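PA0821 (Pseudomonas aeruginosa, PDB 7DRG) probably acts as the immunity protein (antitoxin) of a type VI secretion system, protecting the cell against a putative VRR-NUC domain-containing effector. Local coordinates at the interface of chains A and B. Coordinates in Å, arbitrary orientation; residue numbers count along the deposited sequence, not the author numbering. Chains: chain A/B, PA0821.

Contact 1: the interface of chains A and B. Residues chain A 4, 17-18, 38, 184, 204-205, 278; chain B 4-5, 8.
B:Phe5 pushes its ring into an apolar socket on chain A lined by A:Leu17, A:Leu38, A:Met205, A:Ile278 and A:Pro4. The contact is a knob-into-pocket insertion between two copies of a TsiV-family (type VI immunity) protein, with helix 4-13 of chain B supplying the knob; the pairing may or may not exist in the cell. The size of the insertion is measured by the 135 Å² of B:Phe5 surface that chain A hides.

Packing is tight around the ring. The methyl CD2 of A:Leu17 sits over the centre of one face, 3.5 Å from the ring centroid, a CH-pi contact; CG of this leucine is anti to its backbone N (chi1 -178°), which carries the branch out to the ring. The selenomethionine A:Met205 comes from the side opposite A:Leu17, displaced toward the CD1-CE1 rim, and a bend at chi3 (80°) brings its terminal methyl CE to 3.7 Å from B:Phe5 CE1. At the rim, the methyl CD2 of A:Leu38 reaches CE1 of B:Phe5 at 3.6 Å, its side chain crossing that of the phenylalanine at about a right angle. A:Ile278 comes tip to tip instead, CD1 lying in the ring plane at the edge, 3.8 Å from CZ. A:Pro4 also borders the edge through CD, but it is poorly ordered and its close approach is doubtful.

Around B:Pro4 and B:Ala8, beside the ring, the fit is looser. CG of A:Met205 lies 3.9 Å from CB of B:Pro4, and the phenol oxygen OH of A:Tyr184 is 3.9 Å from the methyl CB of B:Ala8. No nitrogen or oxygen comes within bonding reach across the patch, so it appears to rest on apolar packing. Farther out, the carbonyl O of A:Arg204 stays 4.2 Å from CG of B:Pro4.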
loop_
_atom_site.group_PDB
_atom_site.type_symbol
_atom_site.label_atom_id
_atom_site.label_comp_id
_atom_site.label_asym_id
_atom_site.label_seq_id
_atom_site.Cartn_x
_atom_site.Cartn_y
_atom_site.Cartn_z
ATOM N N PRO A 4 -17.224 -13.528 -0.572
ATOM C CA PRO A 4 -17.831 -14.709 0.051
ATOM C C PRO A 4 -19.328 -14.569 0.221
ATOM O O PRO A 4 -19.792 -14.609 1.364
ATOM C CB PRO A 4 -17.169 -14.777 1.433
ATOM C CG PRO A 4 -16.135 -13.740 1.448
ATOM C CD PRO A 4 -16.481 -12.727 0.407
ATOM N N LEU A 17 -8.808 -19.997 1.406
ATOM C CA LEU A 17 -9.159 -18.636 1.001
ATOM C C LEU A 17 -8.973 -17.629 2.135
ATOM O O LEU A 17 -8.573 -16.483 1.896
ATOM C CB LEU A 17 -10.604 -18.612 0.495
ATOM C CG LEU A 17 -11.187 -17.299 -0.034
ATOM C CD1 LEU A 17 -12.189 -17.599 -1.122
ATOM C CD2 LEU A 17 -11.858 -16.510 1.068
ATOM N N LEU A 18 -9.271 -18.021 3.366
ATOM C CA LEU A 18 -9.160 -17.099 4.487
ATOM C C LEU A 18 -7.742 -16.991 5.040
ATOM O O LEU A 18 -7.514 -16.229 5.989
ATOM C CB LEU A 18 -10.099 -17.549 5.603
ATOM C CG LEU A 18 -11.595 -17.611 5.273
ATOM C CD1 LEU A 18 -12.434 -17.922 6.510
ATOM C CD2 LEU A 18 -12.039 -16.301 4.659
ATOM N N LEU A 38 -8.295 -14.871 8.340
ATOM C CA LEU A 38 -9.415 -13.950 8.466
ATOM C C LEU A 38 -10.458 -14.518 9.424
ATOM O O LEU A 38 -10.869 -15.676 9.300
ATOM C CB LEU A 38 -10.028 -13.692 7.092
ATOM C CG LEU A 38 -11.154 -12.661 7.034
ATOM C CD1 LEU A 38 -10.649 -11.296 7.440
ATOM C CD2 LEU A 38 -11.731 -12.626 5.634
ATOM N N TYR A 184 -7.689 -9.885 10.129
ATOM C CA TYR A 184 -6.725 -10.972 10.007
ATOM C C TYR A 184 -5.971 -11.146 11.318
ATOM O O TYR A 184 -5.282 -10.222 11.767
ATOM C CB TYR A 184 -5.722 -10.701 8.889
ATOM C CG TYR A 184 -6.233 -10.977 7.499
ATOM C CD1 TYR A 184 -6.285 -12.274 6.997
ATOM C CD2 TYR A 184 -6.651 -9.940 6.678
ATOM C CE1 TYR A 184 -6.750 -12.525 5.715
ATOM C CE2 TYR A 184 -7.113 -10.183 5.398
ATOM C CZ TYR A 184 -7.160 -11.474 4.924
ATOM O OH TYR A 184 -7.620 -11.709 3.646
ATOM N N ARG A 204 -10.743 -2.251 -1.309
ATOM C CA ARG A 204 -11.414 -3.491 -1.675
ATOM C C ARG A 204 -12.015 -4.240 -0.498
ATOM O O ARG A 204 -12.941 -5.021 -0.703
ATOM C CB ARG A 204 -10.435 -4.434 -2.389
ATOM C CG ARG A 204 -10.047 -4.036 -3.821
ATOM C CD ARG A 204 -11.199 -4.310 -4.781
ATOM N NE ARG A 204 -12.076 -3.155 -4.818
ATOM C CZ ARG A 204 -13.373 -3.176 -5.095
ATOM N NH1 ARG A 204 -13.994 -4.314 -5.381
ATOM N NH2 ARG A 204 -14.048 -2.037 -5.082
HETATM N N MSE A 205 -11.491 -4.057 0.711
HETATM C CA MSE A 205 -12.042 -4.731 1.896
HETATM C C MSE A 205 -12.222 -3.740 3.050
HETATM O O MSE A 205 -11.639 -3.925 4.119
HETATM C CB MSE A 205 -11.128 -5.885 2.336
HETATM C CG MSE A 205 -10.807 -6.895 1.238
HETATM SE SE MSE A 205 -9.422 -8.209 1.737
HETATM C CE MSE A 205 -10.525 -9.422 2.788
ATOM N N ILE A 278 -17.389 -7.562 5.094
ATOM C CA ILE A 278 -16.055 -7.368 4.530
ATOM C C ILE A 278 -16.051 -6.187 3.569
ATOM O O ILE A 278 -15.149 -5.336 3.588
ATOM C CB ILE A 278 -15.591 -8.648 3.806
ATOM C CG1 ILE A 278 -15.297 -9.769 4.795
ATOM C CG2 ILE A 278 -14.382 -8.350 2.925
ATOM C CD1 ILE A 278 -15.003 -11.107 4.125
ATOM N N PRO B 4 -11.225 -10.534 -3.699
ATOM C CA PRO B 4 -10.138 -9.757 -3.072
ATOM C C PRO B 4 -9.137 -10.592 -2.280
ATOM O O PRO B 4 -8.055 -10.079 -1.964
ATOM C CB PRO B 4 -10.885 -8.781 -2.149
ATOM C CG PRO B 4 -12.270 -8.726 -2.673
ATOM C CD PRO B 4 -12.539 -10.106 -3.180
ATOM N N PHE B 5 -9.449 -11.850 -1.952
ATOM C CA PHE B 5 -8.639 -12.583 -0.978
ATOM C C PHE B 5 -7.299 -13.001 -1.559
ATOM O O PHE B 5 -6.255 -12.839 -0.915
ATOM C CB PHE B 5 -9.406 -13.796 -0.471
ATOM C CG PHE B 5 -10.710 -13.442 0.125
ATOM C CD1 PHE B 5 -10.789 -13.035 1.440
ATOM C CD2 PHE B 5 -11.856 -13.445 -0.646
ATOM C CE1 PHE B 5 -11.992 -12.697 1.997
ATOM C CE2 PHE B 5 -13.054 -13.090 -0.091
ATOM C CZ PHE B 5 -13.110 -12.713 1.235
ATOM N N ALA B 8 -5.102 -10.086 -1.607
ATOM C CA ALA B 8 -4.612 -9.757 -0.273
ATOM C C ALA B 8 -3.470 -10.681 0.127
ATOM O O ALA B 8 -2.503 -10.248 0.766
ATOM C CB ALA B 8 -5.750 -9.839 0.745
#

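Contact 2: the interface of chains A and B. Residues chain A 199, 319, 322, 326; chain B 317-319, 323.
Helix 318-327 of chain A, joined by A:Ala199 from helix 198-204, packs against the loop residues B:Leu317 to B:Leu319 and the helix 321-328 that follows them in chain B. The contact is an apolar helix-to-loop-and-helix interface, with the indole of A:Trp322 projecting into the chain B surface.

CG of A:Trp322 is anti to its backbone N (chi1 165°), which extends the indole toward chain B. There B:Leu317 meets it tip to tip: CG of the leucine is 3.5 Å from CH2 at the far end of the six-membered ring. The branch CD1 of B:Leu317 continues past this end to CG of A:Gln326, at 3.8 Å, while the other branch, CD2, reaches the methyl CB of A:Ala199 at 4.0 Å. The leucine thus spans both helices of chain A and has 59 Å² of its surface hidden.

The indole is covered from two sides. The methyl CB of B:Ala323 lies over one face, 3.9 Å from the centroids of both rings, in CH-pi contact. The opposite face is backed from within chain A by CG of A:Gln326, offset toward the rim. B:Leu319 adds its CD2 to CZ3 of the indole and crosses A:Leu319 at about a right angle.

No nitrogen or oxygen finds a bonding partner across this patch, which appears to rest on apolar shape fit. Even the backbone carbonyl O of B:Arg318 faces carbon, 3.3 Å from CZ2 of A:Trp322.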
loop_
_atom_site.group_PDB
_atom_site.type_symbol
_atom_site.label_atom_id
_atom_site.label_comp_id
_atom_site.label_asym_id
_atom_site.label_seq_id
_atom_site.Cartn_x
_atom_site.Cartn_y
_atom_site.Cartn_z
ATOM N N ALA A 199 -3.733 0.345 1.711
ATOM C CA ALA A 199 -4.483 0.993 0.642
ATOM C C ALA A 199 -5.350 0.000 -0.118
ATOM O O ALA A 199 -6.425 0.368 -0.603
ATOM C CB ALA A 199 -3.538 1.715 -0.319
ATOM N N LEU A 319 5.861 7.405 3.636
ATOM C CA LEU A 319 4.707 7.143 2.779
ATOM C C LEU A 319 3.843 6.009 3.319
ATOM O O LEU A 319 2.636 5.977 3.055
ATOM C CB LEU A 319 5.153 6.836 1.347
ATOM C CG LEU A 319 5.558 8.036 0.488
ATOM C CD1 LEU A 319 5.673 7.634 -0.982
ATOM C CD2 LEU A 319 4.588 9.195 0.662
ATOM N N TRP A 322 1.669 7.735 5.960
ATOM C CA TRP A 322 0.670 8.515 5.240
ATOM C C TRP A 322 -0.450 7.624 4.715
ATOM O O TRP A 322 -1.629 8.003 4.754
ATOM C CB TRP A 322 1.365 9.276 4.104
ATOM C CG TRP A 322 0.479 9.859 3.022
ATOM C CD1 TRP A 322 -0.246 11.018 3.082
ATOM C CD2 TRP A 322 0.270 9.327 1.707
ATOM N NE1 TRP A 322 -0.903 11.229 1.889
ATOM C CE2 TRP A 322 -0.601 10.207 1.031
ATOM C CE3 TRP A 322 0.737 8.192 1.034
ATOM C CZ2 TRP A 322 -1.021 9.983 -0.279
ATOM C CZ3 TRP A 322 0.321 7.973 -0.269
ATOM C CH2 TRP A 322 -0.548 8.867 -0.911
ATOM N N GLN A 326 -4.591 7.645 5.557
ATOM C CA GLN A 326 -5.612 7.550 4.517
ATOM C C GLN A 326 -6.602 6.428 4.813
ATOM O O GLN A 326 -7.803 6.557 4.541
ATOM C CB GLN A 326 -4.952 7.322 3.156
ATOM C CG GLN A 326 -4.149 8.500 2.636
ATOM C CD GLN A 326 -5.036 9.664 2.248
ATOM O OE1 GLN A 326 -5.739 9.616 1.235
ATOM N NE2 GLN A 326 -5.018 10.715 3.059
ATOM N N LEU B 317 -6.046 6.801 -3.280
ATOM C CA LEU B 317 -4.678 7.228 -3.018
ATOM C C LEU B 317 -4.105 7.979 -4.217
ATOM O O LEU B 317 -4.250 7.540 -5.363
ATOM C CB LEU B 317 -3.819 6.005 -2.707
ATOM C CG LEU B 317 -2.638 6.180 -1.759
ATOM C CD1 LEU B 317 -3.146 6.423 -0.349
ATOM C CD2 LEU B 317 -1.734 4.958 -1.810
ATOM N N ARG B 318 -3.466 9.121 -3.956
ATOM C CA ARG B 318 -2.801 9.900 -4.999
ATOM C C ARG B 318 -1.553 10.544 -4.420
ATOM O O ARG B 318 -1.598 11.112 -3.327
ATOM C CB ARG B 318 -3.696 11.010 -5.560
ATOM C CG ARG B 318 -5.059 10.576 -6.052
ATOM C CD ARG B 318 -5.015 10.154 -7.505
ATOM N NE ARG B 318 -6.360 9.866 -7.993
ATOM C CZ ARG B 318 -6.679 9.713 -9.271
ATOM N NH1 ARG B 318 -5.751 9.832 -10.213
ATOM N NH2 ARG B 318 -7.935 9.449 -9.611
ATOM N N LEU B 319 -0.451 10.495 -5.168
ATOM C CA LEU B 319 0.783 11.144 -4.725
ATOM C C LEU B 319 0.735 12.608 -5.137
ATOM O O LEU B 319 1.191 12.994 -6.216
ATOM C CB LEU B 319 2.004 10.435 -5.294
ATOM C CG LEU B 319 2.296 9.061 -4.702
ATOM C CD1 LEU B 319 3.456 8.435 -5.474
ATOM C CD2 LEU B 319 2.620 9.166 -3.226
ATOM N N ALA B 323 2.959 14.411 -0.078
ATOM C CA ALA B 323 3.335 13.019 -0.301
ATOM C C ALA B 323 4.276 12.889 -1.492
ATOM O O ALA B 323 5.180 12.046 -1.485
ATOM C CB ALA B 323 2.091 12.153 -0.499
#

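Contact 1 and contact 2 are patches of one interface, their C-alpha centres about 22 Å apart. They share no residue, but helix 198-204 of chain A runs between them: A:Ala199 belongs to contact 2, whereas A:Arg204, at its other end, belongs to contact 1. Chain B reaches contact 1 with its N-terminal helix and contact 2 with residues far along the sequence. The whole interface is not an exact two-fold, and in these patches the chains contribute largely different residues, though residue 319 occurs on both sides of contact 2. The pair may form in solution, but crystal packing is also possible.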